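Local coordinates for GST N-terminal domain-containing protein (Pseudomonas syringae pv. tomato, PDB 3IC8), which is of unknown function but belongs to the glutathione S-transferase-like proteins and may therefore bind glutathione or a related thiol, at residues G23-N28 with R72-K77; P80-Q85 with P178-F183; E283-R288 with V295-F300; I58-Y63 with A238-L243; R162-L167 with D204-S209. All coordinates share one frame; numbering follows the deposited sequence.

Contact 1 of 5, residues G23-N28 with R72-K77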
# COMPACT_ATOMS: atom_id res chain seq x y z
N GLY A 23 -14.69 11.57 4.13
CA GLY A 23 -13.86 10.45 4.49
C GLY A 23 -13.09 10.57 5.78
O GLY A 23 -13.00 9.64 6.52
N PHE A 24 -12.52 11.73 6.02
CA PHE A 24 -11.75 12.01 7.19
C PHE A 24 -12.62 11.91 8.42
O PHE A 24 -12.24 11.38 9.41
CB PHE A 24 -11.13 13.40 7.00
CG PHE A 24 -10.39 13.92 8.17
CD1 PHE A 24 -9.16 13.44 8.49
CD2 PHE A 24 -10.90 14.92 8.90
CE1 PHE A 24 -8.51 13.93 9.51
CE2 PHE A 24 -10.23 15.40 9.93
CZ PHE A 24 -9.03 14.91 10.23
N LYS A 25 -13.83 12.41 8.32
CA LYS A 25 -14.81 12.30 9.36
C LYS A 25 -15.39 10.91 9.63
O LYS A 25 -15.92 10.67 10.67
CB LYS A 25 -15.91 13.32 9.16
CG LYS A 25 -15.52 14.72 9.48
CD LYS A 25 -15.09 14.89 10.88
CE LYS A 25 -14.92 16.34 11.17
NZ LYS A 25 -14.34 16.63 12.46
N GLY A 26 -15.27 9.98 8.70
CA GLY A 26 -15.85 8.67 8.86
C GLY A 26 -17.35 8.59 9.05
O GLY A 26 -17.83 7.82 9.84
N VAL A 27 -18.07 9.39 8.31
CA VAL A 27 -19.47 9.55 8.48
C VAL A 27 -20.15 8.90 7.32
O VAL A 27 -19.57 8.69 6.32
CB VAL A 27 -19.84 11.02 8.47
CG1 VAL A 27 -19.73 11.60 9.82
CG2 VAL A 27 -18.96 11.76 7.52
N ASN A 28 -21.41 8.57 7.49
CA ASN A 28 -22.17 7.99 6.44
C ASN A 28 -23.02 9.09 5.87
O ASN A 28 -23.57 9.87 6.59
CB ASN A 28 -23.02 6.87 6.98
CG ASN A 28 -22.23 5.64 7.26
OD1 ASN A 28 -22.41 4.63 6.63
ND2 ASN A 28 -21.36 5.71 8.23
N ARG A 72 -19.58 22.77 10.13
CA ARG A 72 -20.76 22.01 10.42
C ARG A 72 -20.43 20.57 10.68
O ARG A 72 -21.01 19.97 11.52
CB ARG A 72 -21.77 22.14 9.30
CG ARG A 72 -23.03 21.42 9.53
CD ARG A 72 -23.57 21.70 10.89
NE ARG A 72 -24.79 20.98 11.20
CZ ARG A 72 -24.84 19.84 11.86
NH1 ARG A 72 -23.76 19.27 12.29
NH2 ARG A 72 -25.99 19.27 12.10
N LEU A 73 -19.49 20.04 9.94
CA LEU A 73 -19.02 18.69 10.15
C LEU A 73 -18.37 18.50 11.49
O LEU A 73 -18.55 17.52 12.15
CB LEU A 73 -18.05 18.29 9.06
CG LEU A 73 -18.65 17.95 7.71
CD1 LEU A 73 -17.61 17.50 6.75
CD2 LEU A 73 -19.77 16.96 7.80
N GLU A 74 -17.58 19.49 11.87
CA GLU A 74 -16.86 19.50 13.11
C GLU A 74 -17.83 19.46 14.25
O GLU A 74 -17.58 18.86 15.25
CB GLU A 74 -15.96 20.73 13.16
CG GLU A 74 -15.04 20.78 14.33
CD GLU A 74 -13.64 20.38 13.98
OE1 GLU A 74 -12.71 20.85 14.63
OE2 GLU A 74 -13.47 19.60 13.06
N GLN A 75 -18.94 20.15 14.10
CA GLN A 75 -20.02 20.07 15.04
C GLN A 75 -20.67 18.69 15.08
O GLN A 75 -20.93 18.17 16.14
CB GLN A 75 -21.04 21.17 14.74
CG GLN A 75 -22.39 20.99 15.37
CD GLN A 75 -23.39 22.00 14.89
OE1 GLN A 75 -24.58 21.78 14.96
NE2 GLN A 75 -22.91 23.11 14.39
N GLU A 76 -20.93 18.09 13.94
CA GLU A 76 -21.48 16.75 13.92
C GLU A 76 -20.59 15.67 14.46
O GLU A 76 -21.01 14.91 15.26
CB GLU A 76 -21.92 16.39 12.51
CG GLU A 76 -22.76 15.15 12.40
CD GLU A 76 -24.20 15.37 12.74
OE1 GLU A 76 -24.99 14.46 12.54
OE2 GLU A 76 -24.56 16.44 13.20
N LYS A 77 -19.35 15.60 14.03
CA LYS A 77 -18.40 14.69 14.65
C LYS A 77 -17.12 15.43 14.99
O LYS A 77 -16.37 15.79 14.14
CB LYS A 77 -18.11 13.55 13.70
CG LYS A 77 -17.29 12.47 14.25
CD LYS A 77 -17.76 11.15 13.76
CE LYS A 77 -16.67 10.40 13.10
NZ LYS A 77 -15.94 9.54 14.04
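Lys25 reaches from the end of helix 16-25 to the end of helix 66-76, and its ammonium carries the polar part of the contact. Lys25 NZ donates to Lys77 O at 2.8 Å, nearly along the C=O axis. The same nitrogen forms a salt bridge with Glu74, NZ to OE2 3.2 Å, met from above the carboxylate plane, 38° out of it; the two side chains cross at about a right angle. Outside the two segments Pro80 O is a further acceptor for the ammonium and Phe82 N a further donor to Glu74 OE2, which ties both charges to the chain that follows helix 66-76. Helices 16-25 and 66-76 belong to the thioredoxin-like N-terminal domain, where, as in glutathione transferases, they pack on one face of the sheet. Helix 16-25 closes in a Schellman motif: Gly26, at positive phi (60°), turns the chain and its N bonds to Gly23 O at 3.2 Å. The apolar part is thinner. The aliphatic stem of Lys25 runs over Leu73, CE to CB 4.2 Å, while CD of Lys77 approaches CG1 of Val27 at 4.4 Å. Val27 also rests on Leu4 of strand 4-8.

Contact 2 of 5, residues P80-Q85 with P178-F183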
# COMPACT_ATOMS: atom_id res chain seq x y z
N PRO A 80 -12.07 12.79 14.33
CA PRO A 80 -10.87 13.61 14.29
C PRO A 80 -11.17 15.02 13.83
O PRO A 80 -12.09 15.23 13.11
CB PRO A 80 -10.02 12.90 13.26
CG PRO A 80 -10.94 12.29 12.40
CD PRO A 80 -12.11 11.88 13.18
N ALA A 81 -10.37 15.97 14.25
CA ALA A 81 -10.69 17.36 14.06
C ALA A 81 -10.06 18.00 12.87
O ALA A 81 -8.90 17.86 12.62
CB ALA A 81 -10.37 18.13 15.29
N PHE A 82 -10.88 18.73 12.16
CA PHE A 82 -10.46 19.65 11.14
C PHE A 82 -9.64 20.77 11.73
O PHE A 82 -8.73 21.21 11.12
CB PHE A 82 -11.64 20.23 10.40
CG PHE A 82 -12.20 19.33 9.38
CD1 PHE A 82 -11.40 18.63 8.55
CD2 PHE A 82 -13.54 19.18 9.26
CE1 PHE A 82 -11.93 17.83 7.64
CE2 PHE A 82 -14.04 18.38 8.34
CZ PHE A 82 -13.24 17.71 7.55
N TYR A 83 -9.98 21.24 12.92
CA TYR A 83 -9.20 22.30 13.52
C TYR A 83 -8.66 21.96 14.87
O TYR A 83 -9.27 22.23 15.85
CB TYR A 83 -10.06 23.53 13.67
CG TYR A 83 -10.73 23.94 12.42
CD1 TYR A 83 -11.95 23.46 12.10
CD2 TYR A 83 -10.13 24.82 11.56
CE1 TYR A 83 -12.55 23.82 10.99
CE2 TYR A 83 -10.74 25.19 10.44
CZ TYR A 83 -11.95 24.68 10.16
OH TYR A 83 -12.59 25.04 9.04
N PRO A 84 -7.46 21.44 14.91
CA PRO A 84 -6.87 20.94 16.13
C PRO A 84 -6.68 21.99 17.20
O PRO A 84 -6.29 23.09 16.86
CB PRO A 84 -5.51 20.48 15.65
CG PRO A 84 -5.63 20.34 14.29
CD PRO A 84 -6.54 21.32 13.81
N GLN A 85 -6.90 21.66 18.45
CA GLN A 85 -6.84 22.64 19.51
C GLN A 85 -5.49 23.27 19.61
O GLN A 85 -4.49 22.61 19.69
CB GLN A 85 -7.14 22.00 20.85
CG GLN A 85 -8.51 21.42 20.97
CD GLN A 85 -9.23 21.85 22.21
OE1 GLN A 85 -10.34 22.35 22.14
NE2 GLN A 85 -8.62 21.64 23.36
N PRO A 178 -3.55 15.79 11.49
CA PRO A 178 -4.25 16.17 10.28
C PRO A 178 -5.23 17.30 10.51
O PRO A 178 -5.70 17.51 11.58
CB PRO A 178 -4.96 14.89 9.90
CG PRO A 178 -5.00 14.11 11.06
CD PRO A 178 -3.87 14.42 11.89
N SER A 179 -5.50 18.02 9.46
CA SER A 179 -6.33 19.19 9.55
C SER A 179 -7.02 19.44 8.23
O SER A 179 -6.74 18.80 7.28
CB SER A 179 -5.55 20.42 10.00
OG SER A 179 -4.28 20.50 9.46
N ILE A 180 -7.91 20.40 8.21
CA ILE A 180 -8.62 20.80 7.03
C ILE A 180 -7.61 21.32 6.04
O ILE A 180 -7.81 21.25 4.86
CB ILE A 180 -9.72 21.82 7.36
CG1 ILE A 180 -10.49 22.23 6.12
CG2 ILE A 180 -9.16 23.05 7.91
CD1 ILE A 180 -11.22 21.13 5.48
N ALA A 181 -6.51 21.81 6.54
CA ALA A 181 -5.44 22.28 5.71
C ALA A 181 -4.79 21.21 4.85
O ALA A 181 -4.41 21.49 3.76
CB ALA A 181 -4.42 23.01 6.51
N ASP A 182 -4.67 19.99 5.34
CA ASP A 182 -4.10 18.94 4.53
C ASP A 182 -4.95 18.73 3.32
O ASP A 182 -4.47 18.56 2.23
CB ASP A 182 -4.03 17.64 5.31
CG ASP A 182 -3.08 17.68 6.45
OD1 ASP A 182 -1.90 17.58 6.20
OD2 ASP A 182 -3.51 17.79 7.60
N PHE A 183 -6.24 18.74 3.51
CA PHE A 183 -7.16 18.61 2.42
C PHE A 183 -7.17 19.74 1.42
O PHE A 183 -7.23 19.54 0.24
CB PHE A 183 -8.52 18.30 2.96
CG PHE A 183 -8.55 17.07 3.75
CD1 PHE A 183 -8.60 15.86 3.13
CD2 PHE A 183 -8.48 17.11 5.09
CE1 PHE A 183 -8.60 14.75 3.84
CE2 PHE A 183 -8.48 15.98 5.80
CZ PHE A 183 -8.54 14.80 5.17
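Phe82 and Ile180 bury the most surface here and meet through both backbone and side chain. Ile180 N donates to Phe82 O at 3.1 Å, with an N-H...O angle of 159°; the donor lies in the carbonyl plane, on a lone pair. The side chains cross obliquely. CB of Ile180 packs on CD1 of the Phe82 ring at 3.8 Å, and CD1 of Ile180 stands over one face of the ring, displaced toward the rim, in a CH-pi contact of 4.2 Å to the centroid. CG1 of Ile180 lies anti to its backbone N (chi1 -179°), while the other branch, CG2, turns to Tyr83 and touches CE2 at 3.7 Å; these two side chains run side by side and point the same way. At the edge of the Phe82 ring, near its plane, comes CE2 of Phe183, 4.3 Å from CE1 of Phe82. Farther along the loop, the Pro84 ring lies against Ser179, CD to CB 4.0 Å. Phe24 of helix 16-25 meets the Phe82 ring and Val91 of helix 88-110 touches both Tyr83 and Ile180, so the loop from the N-terminal domain is packed between helices. Ser179 N bonds Asp182 OD2 at 2.7 Å within the segment, while OD1 accepts from Leu174 N and Trp211 NE1 outside it. The sequence Ser-Ile-Ala-Asp and the Ser179 N bond match one half of the N-capping box known at the head of this helix in the C-terminal domain of glutathione transferases.

Contact 3 of 5, residues E283-R288 with V295-F300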
# COMPACT_ATOMS: atom_id res chain seq x y z
N GLU A 283 -20.98 32.75 10.84
CA GLU A 283 -22.19 32.38 10.13
C GLU A 283 -23.28 33.42 9.92
O GLU A 283 -23.53 34.23 10.75
CB GLU A 283 -22.81 31.20 10.85
CG GLU A 283 -23.57 30.28 10.00
CD GLU A 283 -24.08 29.11 10.78
OE1 GLU A 283 -24.12 29.16 12.00
OE2 GLU A 283 -24.44 28.12 10.17
N LEU A 284 -23.95 33.33 8.80
CA LEU A 284 -25.19 34.01 8.58
C LEU A 284 -26.26 33.01 8.20
O LEU A 284 -26.05 32.16 7.38
CB LEU A 284 -25.05 35.02 7.47
CG LEU A 284 -23.93 36.03 7.56
CD1 LEU A 284 -23.47 36.36 6.22
CD2 LEU A 284 -24.42 37.21 8.21
N ILE A 285 -27.43 33.12 8.81
CA ILE A 285 -28.52 32.22 8.51
C ILE A 285 -29.74 32.90 7.93
O ILE A 285 -30.22 33.87 8.44
CB ILE A 285 -28.94 31.47 9.73
CG1 ILE A 285 -27.73 30.96 10.45
CG2 ILE A 285 -29.74 30.30 9.36
CD1 ILE A 285 -28.03 29.93 11.41
N LEU A 286 -30.27 32.34 6.88
CA LEU A 286 -31.34 33.01 6.27
C LEU A 286 -32.49 32.04 6.04
O LEU A 286 -32.28 30.90 5.71
CB LEU A 286 -30.79 33.71 5.05
CG LEU A 286 -31.55 34.01 3.80
CD1 LEU A 286 -30.60 34.53 2.79
CD2 LEU A 286 -32.13 32.72 3.38
N ARG A 287 -33.69 32.53 6.29
CA ARG A 287 -34.91 31.75 6.23
C ARG A 287 -35.60 32.07 4.93
O ARG A 287 -35.73 33.19 4.58
CB ARG A 287 -35.81 32.08 7.40
CG ARG A 287 -37.08 31.27 7.49
CD ARG A 287 -38.20 32.06 8.12
NE ARG A 287 -39.12 31.23 8.88
CZ ARG A 287 -40.40 31.04 8.57
NH1 ARG A 287 -40.94 31.60 7.51
NH2 ARG A 287 -41.15 30.26 9.33
N ARG A 288 -36.00 31.05 4.20
CA ARG A 288 -36.78 31.23 3.00
C ARG A 288 -37.79 30.13 2.89
O ARG A 288 -37.61 29.09 3.45
CB ARG A 288 -35.89 31.25 1.78
CG ARG A 288 -34.96 30.12 1.69
CD ARG A 288 -34.19 30.15 0.43
NE ARG A 288 -35.03 29.93 -0.72
CZ ARG A 288 -35.32 28.74 -1.21
NH1 ARG A 288 -34.83 27.67 -0.66
NH2 ARG A 288 -36.09 28.64 -2.26
N VAL A 295 -40.26 25.52 4.41
CA VAL A 295 -39.43 26.46 5.10
C VAL A 295 -38.06 25.89 5.28
O VAL A 295 -37.90 24.77 5.70
CB VAL A 295 -39.99 26.79 6.45
CG1 VAL A 295 -39.05 27.66 7.17
CG2 VAL A 295 -41.29 27.44 6.32
N VAL A 296 -37.06 26.70 4.97
CA VAL A 296 -35.70 26.27 4.95
C VAL A 296 -34.76 27.33 5.51
O VAL A 296 -34.98 28.50 5.36
CB VAL A 296 -35.34 25.94 3.54
CG1 VAL A 296 -34.13 26.62 3.14
CG2 VAL A 296 -35.25 24.50 3.35
N HIS A 297 -33.69 26.88 6.14
CA HIS A 297 -32.67 27.78 6.63
C HIS A 297 -31.43 27.55 5.80
O HIS A 297 -31.01 26.44 5.65
CB HIS A 297 -32.32 27.45 8.07
CG HIS A 297 -33.20 28.10 9.08
ND1 HIS A 297 -34.38 28.72 8.76
CD2 HIS A 297 -33.08 28.20 10.42
CE1 HIS A 297 -34.93 29.19 9.86
NE2 HIS A 297 -34.16 28.88 10.87
N VAL A 298 -30.85 28.63 5.29
CA VAL A 298 -29.65 28.56 4.48
C VAL A 298 -28.49 29.27 5.14
O VAL A 298 -28.60 30.39 5.56
CB VAL A 298 -29.91 29.14 3.12
CG1 VAL A 298 -28.77 28.92 2.21
CG2 VAL A 298 -31.10 28.54 2.55
N HIS A 299 -27.36 28.60 5.24
CA HIS A 299 -26.24 29.11 5.99
C HIS A 299 -25.06 29.50 5.13
O HIS A 299 -24.65 28.77 4.28
CB HIS A 299 -25.78 28.11 7.02
CG HIS A 299 -26.88 27.45 7.76
ND1 HIS A 299 -26.93 27.42 9.13
CD2 HIS A 299 -27.93 26.72 7.33
CE1 HIS A 299 -27.98 26.74 9.50
NE2 HIS A 299 -28.61 26.31 8.43
N PHE A 300 -24.54 30.69 5.38
CA PHE A 300 -23.43 31.25 4.65
C PHE A 300 -22.40 31.73 5.60
O PHE A 300 -22.71 32.19 6.64
CB PHE A 300 -23.86 32.46 3.87
CG PHE A 300 -24.85 32.19 2.83
CD1 PHE A 300 -24.47 31.71 1.63
CD2 PHE A 300 -26.16 32.46 3.04
CE1 PHE A 300 -25.38 31.48 0.68
CE2 PHE A 300 -27.06 32.23 2.09
CZ PHE A 300 -26.67 31.76 0.91
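Strands 284-290 and 296-300 are the two arms of an antiparallel beta hairpin, in which Leu284 with Phe300, Leu286 with Val298 and Arg288 with Val296 are hydrogen-bonded pairs, each joined by two backbone bonds. Ile285 with His299 and Arg287 with His297 are the non-hydrogen-bonded pairs between them. On the face of Ile285 and His299, the imidazole is held through both nitrogens, NE2 bonding Asp61 of strand 61-63. His299 ND1 donates to Glu283 OE2 at 2.8 Å, with an N-H...O angle of 147°; the donor lies above the carboxylate plane, and the carboxylate and ring planes are 35° apart. CG2 of Ile285 stands over one face of the same ring, offset toward the rim, in a CH-pi contact 4.1 Å from the centroid, and CD1 comes within 3.6 Å of ND1. CG of Arg287 approaches the edge of the His297 ring, 3.8 Å from CE1. The Arg287 guanidinium is covered on one face by CG1 of Val295, 3.9 Å from CZ. The face of Leu284, Leu286, Val296, Val298 and Phe300 is mostly apolar, with Arg288 at its end: CD2 of Leu286 packs on CB of Val298 at 4.2 Å, and its CD1 on CE2 of the Phe300 ring at 4.3 Å. Arg288 lies beside Val296, CG to CG1 3.9 Å, with its polar end bonded to Ala45 O and bridged to Asp290. Strand 272-279 flanks the arm 284-290 and strand 61-63 the arm 296-300, which places the hairpin inside the sheet, where the Tyr63 ring stacks on His299.

Contact 4 of 5, residues I58-Y63 with A238-L243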
# COMPACT_ATOMS: atom_id res chain seq x y z
N ILE A 58 -28.59 18.99 5.75
CA ILE A 58 -29.09 18.25 6.87
C ILE A 58 -30.49 18.73 7.18
O ILE A 58 -30.68 19.79 7.72
CB ILE A 58 -28.20 18.46 8.04
CG1 ILE A 58 -26.82 17.98 7.69
CG2 ILE A 58 -28.67 17.70 9.19
CD1 ILE A 58 -25.78 18.51 8.51
N GLY A 59 -31.48 17.93 6.83
CA GLY A 59 -32.86 18.32 6.97
C GLY A 59 -33.27 19.53 6.17
O GLY A 59 -33.18 19.55 4.99
N ALA A 60 -33.71 20.54 6.88
CA ALA A 60 -34.10 21.79 6.29
C ALA A 60 -33.02 22.83 6.50
O ALA A 60 -33.28 23.99 6.42
CB ALA A 60 -35.40 22.25 6.84
N ASP A 61 -31.81 22.40 6.77
CA ASP A 61 -30.67 23.28 6.84
C ASP A 61 -29.73 23.01 5.69
O ASP A 61 -29.33 21.90 5.46
CB ASP A 61 -29.92 23.13 8.15
CG ASP A 61 -30.68 23.67 9.32
OD1 ASP A 61 -30.73 24.87 9.49
OD2 ASP A 61 -31.20 22.88 10.09
N ILE A 62 -29.42 24.06 4.96
CA ILE A 62 -28.61 23.96 3.79
C ILE A 62 -27.34 24.74 4.03
O ILE A 62 -27.38 25.86 4.42
CB ILE A 62 -29.36 24.49 2.59
CG1 ILE A 62 -30.34 23.44 2.12
CG2 ILE A 62 -28.46 24.75 1.46
CD1 ILE A 62 -31.68 23.60 2.61
N TYR A 63 -26.21 24.11 3.79
CA TYR A 63 -24.92 24.73 4.03
C TYR A 63 -24.15 24.92 2.75
O TYR A 63 -23.90 24.00 2.04
CB TYR A 63 -24.12 23.89 5.00
CG TYR A 63 -24.75 23.75 6.34
CD1 TYR A 63 -24.35 24.52 7.39
CD2 TYR A 63 -25.75 22.85 6.56
CE1 TYR A 63 -24.91 24.40 8.58
CE2 TYR A 63 -26.31 22.73 7.74
CZ TYR A 63 -25.89 23.50 8.75
OH TYR A 63 -26.46 23.38 9.97
N ALA A 238 -38.78 17.85 7.44
CA ALA A 238 -37.95 18.30 8.53
C ALA A 238 -38.24 19.72 8.94
O ALA A 238 -38.89 20.43 8.23
CB ALA A 238 -36.52 18.16 8.16
N THR A 239 -37.74 20.11 10.09
CA THR A 239 -37.78 21.50 10.49
C THR A 239 -36.39 21.98 10.88
O THR A 239 -35.61 21.26 11.43
CB THR A 239 -38.84 21.82 11.59
OG1 THR A 239 -38.28 21.64 12.87
CG2 THR A 239 -40.02 20.93 11.46
N PRO A 240 -36.11 23.22 10.57
CA PRO A 240 -34.77 23.76 10.71
C PRO A 240 -34.31 23.77 12.13
O PRO A 240 -35.08 23.99 13.03
CB PRO A 240 -34.93 25.18 10.23
CG PRO A 240 -36.04 25.15 9.37
CD PRO A 240 -36.98 24.17 9.88
N ALA A 241 -33.03 23.54 12.31
CA ALA A 241 -32.44 23.42 13.61
C ALA A 241 -32.49 24.72 14.35
O ALA A 241 -32.60 25.77 13.78
CB ALA A 241 -31.05 22.98 13.48
N PRO A 242 -32.43 24.63 15.65
CA PRO A 242 -32.47 25.81 16.48
C PRO A 242 -31.25 26.62 16.19
O PRO A 242 -30.22 26.04 15.94
CB PRO A 242 -32.41 25.24 17.89
CG PRO A 242 -31.84 23.93 17.75
CD PRO A 242 -32.32 23.41 16.46
N LEU A 243 -31.38 27.93 16.21
CA LEU A 243 -30.30 28.83 15.93
C LEU A 243 -29.27 28.84 17.02
O LEU A 243 -29.55 28.54 18.13
CB LEU A 243 -30.83 30.24 15.79
CG LEU A 243 -32.01 30.48 14.89
CD1 LEU A 243 -32.32 31.89 14.87
CD2 LEU A 243 -31.68 30.04 13.53
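Asp61 turns its carboxylate across to the loop 238-243 and takes the one hydrogen bond between the two segments, from Ala241 N to OD2 at 3.0 Å. The bond is nearly straight, 167° at the hydrogen, and uses the syn lone pair of OD2, on the side of the other carboxylate oxygen. The first torsion of Asp61 (chi1 -71°) sets CG beside the backbone N, anti to the carbonyl carbon; from there OD2 reaches Ala241 N. CB of Ala241 lies against the same oxygen, 3.4 Å from OD2. Beside this polar pair, the methyl of Ala60 points toward the loop and packs against the ring of Pro240, CB to CG 3.9 Å, and more loosely against the methyl of Ala238, 4.4 Å from CB to CB. Ala238 CB in turn sits 3.9 Å from CA of Gly59. Gly59 and Ala60 form the corner of a type II' beta turn from Ile58 to Asp61, between strands 55-58 and 61-63, and Gly59 takes the positive phi (62°) that this turn needs. Pro240 and Leu243 also touch His297 of strand 296-300, so the loop after helix 228-237 lies over the hairpin turn and the neighbouring strand. The second oxygen of Asp61, OD1, bonds NE2 of His299. An imidazole lying between two carboxylates, as this one does, would probably be pushed toward its doubly protonated, cationic form, and the Ala241 amide would help stabilise the charge on Asp61.

Contact 5 of 5, residues R162-L167 with D204-S209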
# COMPACT_ATOMS: atom_id res chain seq x y z
N ARG A 162 9.32 24.26 -0.63
CA ARG A 162 9.04 24.58 0.73
C ARG A 162 8.31 23.45 1.40
O ARG A 162 8.63 23.08 2.48
CB ARG A 162 8.24 25.88 0.79
CG ARG A 162 8.99 27.06 1.32
CD ARG A 162 9.03 28.24 0.38
NE ARG A 162 7.98 29.19 0.62
CZ ARG A 162 8.06 30.50 0.43
NH1 ARG A 162 9.17 31.05 0.03
NH2 ARG A 162 7.04 31.26 0.67
N LEU A 163 7.31 22.92 0.73
CA LEU A 163 6.55 21.81 1.22
C LEU A 163 7.38 20.56 1.37
O LEU A 163 7.23 19.86 2.31
CB LEU A 163 5.34 21.55 0.36
CG LEU A 163 4.39 20.45 0.79
CD1 LEU A 163 3.77 20.73 2.09
CD2 LEU A 163 3.35 20.27 -0.23
N GLU A 164 8.27 20.34 0.41
CA GLU A 164 9.25 19.28 0.45
C GLU A 164 10.21 19.42 1.59
O GLU A 164 10.50 18.47 2.24
CB GLU A 164 9.99 19.21 -0.88
CG GLU A 164 11.10 18.17 -0.99
CD GLU A 164 10.62 16.76 -0.86
OE1 GLU A 164 9.44 16.54 -1.00
OE2 GLU A 164 11.41 15.85 -0.60
N SER A 165 10.67 20.62 1.86
CA SER A 165 11.51 20.86 3.00
C SER A 165 10.84 20.55 4.34
O SER A 165 11.46 20.03 5.19
CB SER A 165 11.94 22.31 3.03
OG SER A 165 13.11 22.51 2.31
N GLN A 166 9.60 20.92 4.54
CA GLN A 166 8.90 20.55 5.74
C GLN A 166 8.63 19.06 5.95
O GLN A 166 8.75 18.56 7.02
CB GLN A 166 7.61 21.34 5.82
CG GLN A 166 6.66 20.78 6.80
CD GLN A 166 5.63 21.75 7.24
OE1 GLN A 166 4.67 21.37 7.87
NE2 GLN A 166 5.80 23.00 6.90
N LEU A 167 8.24 18.37 4.89
CA LEU A 167 7.92 16.96 4.94
C LEU A 167 9.09 16.02 5.12
O LEU A 167 8.96 14.96 5.64
CB LEU A 167 7.05 16.56 3.76
CG LEU A 167 5.66 17.16 3.80
CD1 LEU A 167 4.90 16.88 2.58
CD2 LEU A 167 4.92 16.69 4.95
N ASP A 204 8.10 15.14 -8.48
CA ASP A 204 9.45 15.63 -8.35
C ASP A 204 9.85 15.90 -6.94
O ASP A 204 11.00 16.07 -6.65
CB ASP A 204 9.65 16.88 -9.16
CG ASP A 204 9.85 16.59 -10.57
OD1 ASP A 204 10.13 17.50 -11.34
OD2 ASP A 204 9.71 15.44 -10.93
N TYR A 205 8.88 15.99 -6.05
CA TYR A 205 9.18 16.13 -4.66
C TYR A 205 8.65 14.95 -3.95
O TYR A 205 7.48 14.81 -3.76
CB TYR A 205 8.52 17.39 -4.17
CG TYR A 205 8.69 18.52 -5.11
CD1 TYR A 205 7.89 18.63 -6.21
CD2 TYR A 205 9.67 19.44 -4.93
CE1 TYR A 205 8.05 19.62 -7.08
CE2 TYR A 205 9.83 20.44 -5.79
CZ TYR A 205 9.02 20.54 -6.87
OH TYR A 205 9.17 21.55 -7.75
N PRO A 206 9.54 14.07 -3.58
CA PRO A 206 9.18 12.76 -3.07
C PRO A 206 8.42 12.77 -1.79
O PRO A 206 7.53 11.98 -1.66
CB PRO A 206 10.52 12.13 -2.86
CG PRO A 206 11.33 12.75 -3.86
CD PRO A 206 10.96 14.14 -3.84
N SER A 207 8.80 13.62 -0.87
CA SER A 207 8.15 13.74 0.42
C SER A 207 6.73 14.16 0.28
O SER A 207 5.90 13.74 1.02
CB SER A 207 8.87 14.75 1.27
OG SER A 207 9.95 14.19 1.92
N VAL A 208 6.47 15.04 -0.65
CA VAL A 208 5.15 15.49 -0.94
C VAL A 208 4.25 14.39 -1.47
O VAL A 208 3.11 14.29 -1.11
CB VAL A 208 5.22 16.60 -1.93
CG1 VAL A 208 3.90 17.23 -2.10
CG2 VAL A 208 6.18 17.59 -1.46
N SER A 209 4.79 13.57 -2.34
CA SER A 209 4.05 12.51 -2.96
C SER A 209 3.58 11.47 -1.96
O SER A 209 2.49 10.98 -2.04
CB SER A 209 4.89 11.90 -4.08
OG SER A 209 4.11 11.26 -5.05
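Leu167, in the last turn of helix 149-167, comes nearest to Ser207, in the first turn of helix 206-216, with their CA atoms 5.6 Å apart. Glu164, three residues earlier, bends at chi2 (63°) and lays its carboxylate against the amides that open the second helix. Ser207 N reaches both oxygens, at 3.0 Å from OE1 and 3.4 Å from OE2, and Val208 N adds a bond of 3.3 Å to OE1; all three are weak, as is that from Ser207 OG to OE2. Tyr205 occupies the N-cap position, and its CB lies 3.4 Å from Glu164 OE1. A carboxylate placed there faces the positive end of the helix dipole, which would be expected to hold it in its ionised form. Both segments belong to the all-helical C-terminal domain of the glutathione transferase fold, and here the end of one helix meets the beginning of another. Apolar packing accompanies these bonds. CD2 of Leu163 meets CG1 of Val208 at 3.6 Å, the two side chains crossing at about a right angle. Leu167 spans both residues of the second helix: its CB lies 3.6 Å from CB of Ser207, and its CD1 3.8 Å from CA of Val208. Leu163 touches Leu174 as well, and Ser207 rests on Ser168, just beyond the end of helix 149-167.

In the fold
Contacts 2 and 3 are buried, whereas contacts 1, 4 and 5 are partly so. Contacts 1 and 2 touch: Lys25 and Glu74 hold the loop of contact 2 by polar bonds, and Phe24 packs on Phe82, so the N-terminal and C-terminal domains meet there. Contacts 3 and 4 share one sheet, strands 61-63 and 296-300 being neighbours, and are joined by Asp61 and His299; contact 3 is a backbone-bonded hairpin, contact 4 rests on a single hydrogen bond and small apolar groups. Contact 1 reaches contact 4 through Arg72 and Tyr63. Contact 5, where one helix ends and another starts, lies about 42 Å from contact 4 (centres) and combines weak bonds to a carboxylate with leucine-valine packing.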